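PDB 3OKZ: cell envelope-related transcriptional attenuator domain-containing protein from Streptococcus agalactiae, which is of unknown function but, as a member of the LytR/CpsA/Psr family, probably helps to attach glycopolymers to the cell envelope. Local coordinates for residues Tyr111-Asn116 and Asn215-Asn220; Tyr244-Glu249 and Gln260-Lys265. One frame throughout, in Å; residues are numbered along the deposited sequence.

Contact 1: Tyr111-Asn116 and Asn215-Asn220; sequences YFMQIN and NNMQTN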
loop_
_atom_site.group_PDB
_atom_site.type_symbol
_atom_site.label_atom_id
_atom_site.label_comp_id
_atom_site.label_asym_id
_atom_site.label_seq_id
_atom_site.Cartn_x
_atom_site.Cartn_y
_atom_site.Cartn_z
ATOM N N TYR A 111 2.006 -11.644 5.006
ATOM C CA TYR A 111 1.009 -11.847 3.969
ATOM C C TYR A 111 1.063 -10.814 2.856
ATOM O O TYR A 111 2.000 -10.028 2.757
ATOM C CB TYR A 111 -0.391 -11.890 4.597
ATOM C CG TYR A 111 -0.488 -12.931 5.679
ATOM C CD1 TYR A 111 -0.204 -12.616 7.005
ATOM C CD2 TYR A 111 -0.757 -14.263 5.359
ATOM C CE1 TYR A 111 -0.175 -13.606 7.988
ATOM C CE2 TYR A 111 -0.726 -15.261 6.333
ATOM C CZ TYR A 111 -0.430 -14.928 7.643
ATOM O OH TYR A 111 -0.341 -15.925 8.587
ATOM N N PHE A 112 0.041 -10.820 2.017
ATOM C CA PHE A 112 -0.011 -9.919 0.891
ATOM C C PHE A 112 -1.428 -9.884 0.343
ATOM O O PHE A 112 -2.087 -10.917 0.194
ATOM C CB PHE A 112 0.953 -10.427 -0.182
ATOM C CG PHE A 112 0.569 -10.054 -1.573
ATOM C CD1 PHE A 112 0.977 -8.835 -2.122
ATOM C CD2 PHE A 112 -0.223 -10.913 -2.335
ATOM C CE1 PHE A 112 0.601 -8.468 -3.411
ATOM C CE2 PHE A 112 -0.610 -10.560 -3.629
ATOM C CZ PHE A 112 -0.195 -9.330 -4.167
HETATM N N MSE A 113 -1.902 -8.686 0.043
HETATM C CA MSE A 113 -3.236 -8.558 -0.502
HETATM C C MSE A 113 -3.271 -7.530 -1.621
HETATM O O MSE A 113 -2.690 -6.438 -1.520
HETATM C CB MSE A 113 -4.218 -8.164 0.595
HETATM C CG MSE A 113 -5.634 -7.974 0.092
HETATM SE SE MSE A 113 -6.874 -7.493 1.471
HETATM C CE MSE A 113 -7.525 -9.236 1.927
ATOM N N GLN A 114 -3.942 -7.893 -2.704
ATOM C CA GLN A 114 -4.062 -6.974 -3.822
ATOM C C GLN A 114 -5.508 -6.881 -4.250
ATOM O O GLN A 114 -6.221 -7.886 -4.273
ATOM C CB GLN A 114 -3.170 -7.414 -4.986
ATOM C CG GLN A 114 -3.550 -8.711 -5.679
ATOM C CD GLN A 114 -2.437 -9.178 -6.606
ATOM O OE1 GLN A 114 -1.641 -8.376 -7.096
ATOM N NE2 GLN A 114 -2.383 -10.476 -6.854
ATOM N N ILE A 115 -5.932 -5.656 -4.549
ATOM C CA ILE A 115 -7.296 -5.371 -4.981
ATOM C C ILE A 115 -7.253 -4.399 -6.158
ATOM O O ILE A 115 -6.533 -3.399 -6.117
ATOM C CB ILE A 115 -8.111 -4.743 -3.831
ATOM C CG1 ILE A 115 -8.015 -5.646 -2.594
ATOM C CG2 ILE A 115 -9.573 -4.577 -4.246
ATOM C CD1 ILE A 115 -8.965 -5.287 -1.463
ATOM N N ASN A 116 -8.004 -4.693 -7.214
ATOM C CA ASN A 116 -8.010 -3.809 -8.376
ATOM C C ASN A 116 -8.965 -2.658 -8.139
ATOM O O ASN A 116 -9.672 -2.621 -7.130
ATOM C CB ASN A 116 -8.403 -4.557 -9.654
ATOM C CG ASN A 116 -9.767 -5.172 -9.565
ATOM O OD1 ASN A 116 -10.736 -4.508 -9.214
ATOM N ND2 ASN A 116 -9.858 -6.451 -9.887
ATOM N N ASN A 215 -14.190 -11.439 -6.414
ATOM C CA ASN A 215 -13.649 -11.596 -7.765
ATOM C C ASN A 215 -12.591 -10.576 -8.176
ATOM O O ASN A 215 -11.954 -10.746 -9.217
ATOM C CB ASN A 215 -14.764 -11.561 -8.814
ATOM C CG ASN A 215 -15.565 -12.845 -8.865
ATOM O OD1 ASN A 215 -16.424 -13.091 -8.017
ATOM N ND2 ASN A 215 -15.281 -13.678 -9.862
ATOM N N ASN A 216 -12.387 -9.530 -7.376
ATOM C CA ASN A 216 -11.422 -8.509 -7.752
ATOM C C ASN A 216 -10.362 -8.207 -6.746
ATOM O O ASN A 216 -9.929 -7.057 -6.628
ATOM C CB ASN A 216 -12.130 -7.205 -8.122
ATOM C CG ASN A 216 -12.923 -7.326 -9.403
ATOM O OD1 ASN A 216 -14.025 -7.858 -9.413
ATOM N ND2 ASN A 216 -12.353 -6.853 -10.492
HETATM N N MSE A 217 -9.952 -9.238 -6.014
HETATM C CA MSE A 217 -8.901 -9.110 -5.013
HETATM C C MSE A 217 -8.325 -10.496 -4.808
HETATM O O MSE A 217 -9.064 -11.474 -4.728
HETATM C CB MSE A 217 -9.456 -8.542 -3.702
HETATM C CG MSE A 217 -10.149 -9.538 -2.792
HETATM SE SE MSE A 217 -9.066 -10.051 -1.261
HETATM C CE MSE A 217 -8.793 -11.912 -1.714
ATOM N N GLN A 218 -6.999 -10.573 -4.754
ATOM C CA GLN A 218 -6.292 -11.841 -4.584
ATOM C C GLN A 218 -5.365 -11.762 -3.368
ATOM O O GLN A 218 -4.522 -10.868 -3.267
ATOM C CB GLN A 218 -5.497 -12.157 -5.857
ATOM C CG GLN A 218 -4.954 -13.575 -5.951
ATOM C CD GLN A 218 -3.504 -13.698 -5.503
ATOM O OE1 GLN A 218 -2.926 -14.789 -5.523
ATOM N NE2 GLN A 218 -2.908 -12.578 -5.102
ATOM N N THR A 219 -5.530 -12.697 -2.438
ATOM C CA THR A 219 -4.712 -12.702 -1.236
ATOM C C THR A 219 -3.832 -13.925 -1.035
ATOM O O THR A 219 -4.092 -15.009 -1.554
ATOM C CB THR A 219 -5.564 -12.537 0.035
ATOM O OG1 THR A 219 -4.728 -12.719 1.179
ATOM C CG2 THR A 219 -6.689 -13.561 0.077
ATOM N N ASN A 220 -2.785 -13.709 -0.253
ATOM C CA ASN A 220 -1.809 -14.725 0.097
ATOM C C ASN A 220 -2.419 -15.578 1.216
ATOM O O ASN A 220 -1.939 -16.666 1.533
ATOM C CB ASN A 220 -0.549 -14.031 0.612
ATOM C CG ASN A 220 0.659 -14.900 0.524
ATOM O OD1 ASN A 220 1.750 -14.499 0.916
ATOM N ND2 ASN A 220 0.483 -16.105 -0.003
#

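Contact 2: Tyr244-Glu249 and Gln260-Lys265; sequences YQLKGE and QILTKK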
loop_
_atom_site.group_PDB
_atom_site.type_symbol
_atom_site.label_atom_id
_atom_site.label_comp_id
_atom_site.label_asym_id
_atom_site.label_seq_id
_atom_site.Cartn_x
_atom_site.Cartn_y
_atom_site.Cartn_z
ATOM N N TYR A 244 1.677 6.203 8.604
ATOM C CA TYR A 244 2.964 6.827 8.324
ATOM C C TYR A 244 3.259 6.801 6.835
ATOM O O TYR A 244 2.757 5.943 6.105
ATOM C CB TYR A 244 4.093 6.104 9.058
ATOM C CG TYR A 244 3.870 5.925 10.542
ATOM C CD1 TYR A 244 2.951 4.989 11.024
ATOM C CD2 TYR A 244 4.583 6.689 11.468
ATOM C CE1 TYR A 244 2.746 4.819 12.386
ATOM C CE2 TYR A 244 4.387 6.531 12.836
ATOM C CZ TYR A 244 3.467 5.596 13.290
ATOM O OH TYR A 244 3.259 5.451 14.646
ATOM N N GLN A 245 4.084 7.745 6.395
ATOM C CA GLN A 245 4.469 7.847 4.994
ATOM C C GLN A 245 5.994 7.762 4.875
ATOM O O GLN A 245 6.728 8.521 5.509
ATOM C CB GLN A 245 3.966 9.172 4.394
ATOM C CG GLN A 245 4.432 9.434 2.949
ATOM C CD GLN A 245 3.837 8.472 1.935
ATOM O OE1 GLN A 245 2.629 8.438 1.733
ATOM N NE2 GLN A 245 4.689 7.688 1.293
ATOM N N LEU A 246 6.464 6.818 4.072
ATOM C CA LEU A 246 7.892 6.637 3.856
ATOM C C LEU A 246 8.300 7.557 2.710
ATOM O O LEU A 246 7.808 7.413 1.593
ATOM C CB LEU A 246 8.171 5.184 3.485
ATOM C CG LEU A 246 9.601 4.873 3.055
ATOM C CD1 LEU A 246 10.546 5.089 4.235
ATOM C CD2 LEU A 246 9.674 3.446 2.547
ATOM N N LYS A 247 9.182 8.512 2.977
ATOM C CA LYS A 247 9.597 9.425 1.915
ATOM C C LYS A 247 11.065 9.833 1.950
ATOM O O LYS A 247 11.660 9.956 3.020
ATOM C CB LYS A 247 8.725 10.685 1.937
ATOM C CG LYS A 247 8.626 11.343 3.301
ATOM C CD LYS A 247 7.739 12.587 3.265
ATOM C CE LYS A 247 7.448 13.097 4.680
ATOM N NZ LYS A 247 6.813 14.446 4.702
ATOM N N GLY A 248 11.639 10.034 0.768
ATOM C CA GLY A 248 13.024 10.459 0.685
ATOM C C GLY A 248 13.120 11.862 0.101
ATOM O O GLY A 248 12.096 12.487 -0.182
ATOM N N GLU A 249 14.339 12.369 -0.070
ATOM C CA GLU A 249 14.523 13.694 -0.647
ATOM C C GLU A 249 14.323 13.589 -2.150
ATOM O O GLU A 249 14.614 12.558 -2.742
ATOM C CB GLU A 249 15.926 14.221 -0.357
ATOM C CG GLU A 249 15.956 15.436 0.565
ATOM C CD GLU A 249 15.687 15.079 2.012
ATOM O OE1 GLU A 249 14.693 14.363 2.273
ATOM O OE2 GLU A 249 16.469 15.519 2.888
ATOM N N GLN A 260 12.855 9.914 -5.837
ATOM C CA GLN A 260 12.791 10.110 -4.396
ATOM C C GLN A 260 13.940 9.265 -3.839
ATOM O O GLN A 260 13.965 8.039 -4.024
ATOM C CB GLN A 260 11.471 9.575 -3.835
ATOM C CG GLN A 260 10.206 10.187 -4.406
ATOM C CD GLN A 260 9.947 11.586 -3.893
ATOM O OE1 GLN A 260 10.114 11.862 -2.707
ATOM N NE2 GLN A 260 9.522 12.475 -4.785
ATOM N N ILE A 261 14.890 9.908 -3.172
ATOM C CA ILE A 261 16.023 9.184 -2.604
ATOM C C ILE A 261 16.017 9.268 -1.082
ATOM O O ILE A 261 16.166 10.341 -0.501
ATOM C CB ILE A 261 17.355 9.728 -3.164
ATOM C CG1 ILE A 261 17.330 9.610 -4.690
ATOM C CG2 ILE A 261 18.531 8.975 -2.564
ATOM C CD1 ILE A 261 18.673 9.694 -5.352
ATOM N N LEU A 262 15.837 8.112 -0.453
ATOM C CA LEU A 262 15.776 7.983 1.000
ATOM C C LEU A 262 17.130 8.139 1.681
ATOM O O LEU A 262 18.154 7.776 1.119
ATOM C CB LEU A 262 15.207 6.608 1.358
ATOM C CG LEU A 262 13.853 6.279 0.740
ATOM C CD1 LEU A 262 13.530 4.826 0.932
ATOM C CD2 LEU A 262 12.794 7.145 1.380
ATOM N N THR A 263 17.129 8.685 2.890
ATOM C CA THR A 263 18.368 8.832 3.640
ATOM C C THR A 263 18.536 7.636 4.555
ATOM O O THR A 263 17.550 6.991 4.928
ATOM C CB THR A 263 18.381 10.080 4.535
ATOM O OG1 THR A 263 17.057 10.364 5.012
ATOM C CG2 THR A 263 18.936 11.250 3.773
ATOM N N LYS A 264 19.786 7.352 4.921
ATOM C CA LYS A 264 20.086 6.240 5.809
ATOM C C LYS A 264 19.386 6.419 7.156
ATOM O O LYS A 264 18.658 5.532 7.610
ATOM C CB LYS A 264 21.596 6.117 6.028
ATOM C CG LYS A 264 22.387 5.589 4.825
ATOM C CD LYS A 264 23.890 5.464 5.134
ATOM C CE LYS A 264 24.697 4.972 3.929
ATOM N NZ LYS A 264 26.172 4.989 4.182
ATOM N N LYS A 265 19.595 7.574 7.778
ATOM C CA LYS A 265 19.010 7.871 9.081
ATOM C C LYS A 265 17.513 7.578 9.154
ATOM O O LYS A 265 17.016 7.086 10.166
ATOM C CB LYS A 265 19.237 9.345 9.422
ATOM C CG LYS A 265 19.015 9.717 10.883
ATOM C CD LYS A 265 20.268 9.449 11.723
ATOM C CE LYS A 265 20.137 10.012 13.139
ATOM N NZ LYS A 265 21.414 9.919 13.909
#

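Contact 1: Tyr111-Asn116 and Asn215-Asn220
Strands 111-116 and 217-219 run antiparallel, their axes 4.7 Å apart at an angle of 172°, with Q114 and Q218 as the hydrogen-bonded pair between the non-hydrogen-bonded pairs M113-T219 and I115-M217. Of the two bonds joining Q114 to Q218, that from Q218 N to Q114 O (2.8 Å) lies in the carbonyl plane, whereas Q114 N approaches Q218 O from above its plane. Beyond the short strand the pairing is prolonged by N220 N, which meets F112 O at 2.9 Å nearly along the C=O axis, and by N116 N, bonded to N216 O.

On the face carrying M113, I115, M217 and T219, the two selenomethionines cross obliquely. M113 is extended through chi2 and bends at chi3, so its CE comes 3.6 Å from M217 SE; M217 has CG between the backbone N and carbonyl carbon (chi1 81°), and its chain then leads away, leaving CB against I115 CG1 at 3.4 Å. This is the edge of the mixed central sheet of the LCP domain: 217-219 is an outermost strand, while 111-116 pairs on its other side with strand 20-28.

On the side of Q114 and Q218, A94 of helix 93-105 touches both F112 and Q114. Q114 takes the crowded chi1 (67°) and runs alongside Q218, its OE1 held by Y89 OH and lying in plane off the CZ corner of the F112 ring. F112, CG anti to the backbone N, turns its CE2 corner to the end of the Q218 side chain. N116 has the same crowded chi1, and its OD1 caps helix 117-126 through G119 N.

Contact 2: Tyr244-Glu249 and Gln260-Lys265
L262 approaches the backbone of 244-249 with one methyl: its CB points away from that segment, but with CG anti to the carbonyl carbon (chi1 -55°) and CD1 taking the extended position, the second methyl, CD2, is turned back to 3.2 Å from G248 N and equally close to K247 C. The same CD2 meets L246 CD1 at 4.2 Å, the two leucine side chains crossing at about a right angle. L246 reaches this point with CG anti to its backbone N.

G248 brings its backbone close to L262, CA to CA 3.7 Å, on the side where a CB would run into I261 C and L262 N. The residue lies at a break in strand 241-252, after which pairing with 258-261 forms an antiparallel beta hairpin at the edge of the central sheet. E249 and I261 are its hydrogen-bonded pair here: I261 N donates almost straight to E249 O (2.7 Å, 174° at the hydrogen) in the carbonyl plane, while E249 N reaches I261 O from above its plane, with a more bent angle of 137°.

Both E249 and I261 point to one face of this hairpin, where Y293 of helix 293-296 touches them. Q260 is directed otherwise. Bent at chi2, it brings OE1 within 3.3 Å of G248 O, two acceptors that cannot bond each other; OE1 is instead satisfied by Y180 OH, from helix 178-200, while NE2 makes a weak bond to D250 OD1.

In the fold
From the N terminus, strands 20-28, 41-51 and 56-62 build the middle of the mixed sheet before either contact begins. Contact 1 then closes a long loop: 98 residues, 50 of them helical, separate 111-116 from 215-220, and the chain returns to lay 217-219 on the sheet's outer edge. After that loop is complete, 241-252 joins beside 56-62, and contact 2 closes a short hairpin with ten intervening residues, its second segment running into helix 264-277. The two closures are therefore in series, neither enclosing nor crossing the other. They occupy opposite sides of the chain's centre, their centres about 27 Å apart, and each joins an outermost strand of one sheet to its neighbour.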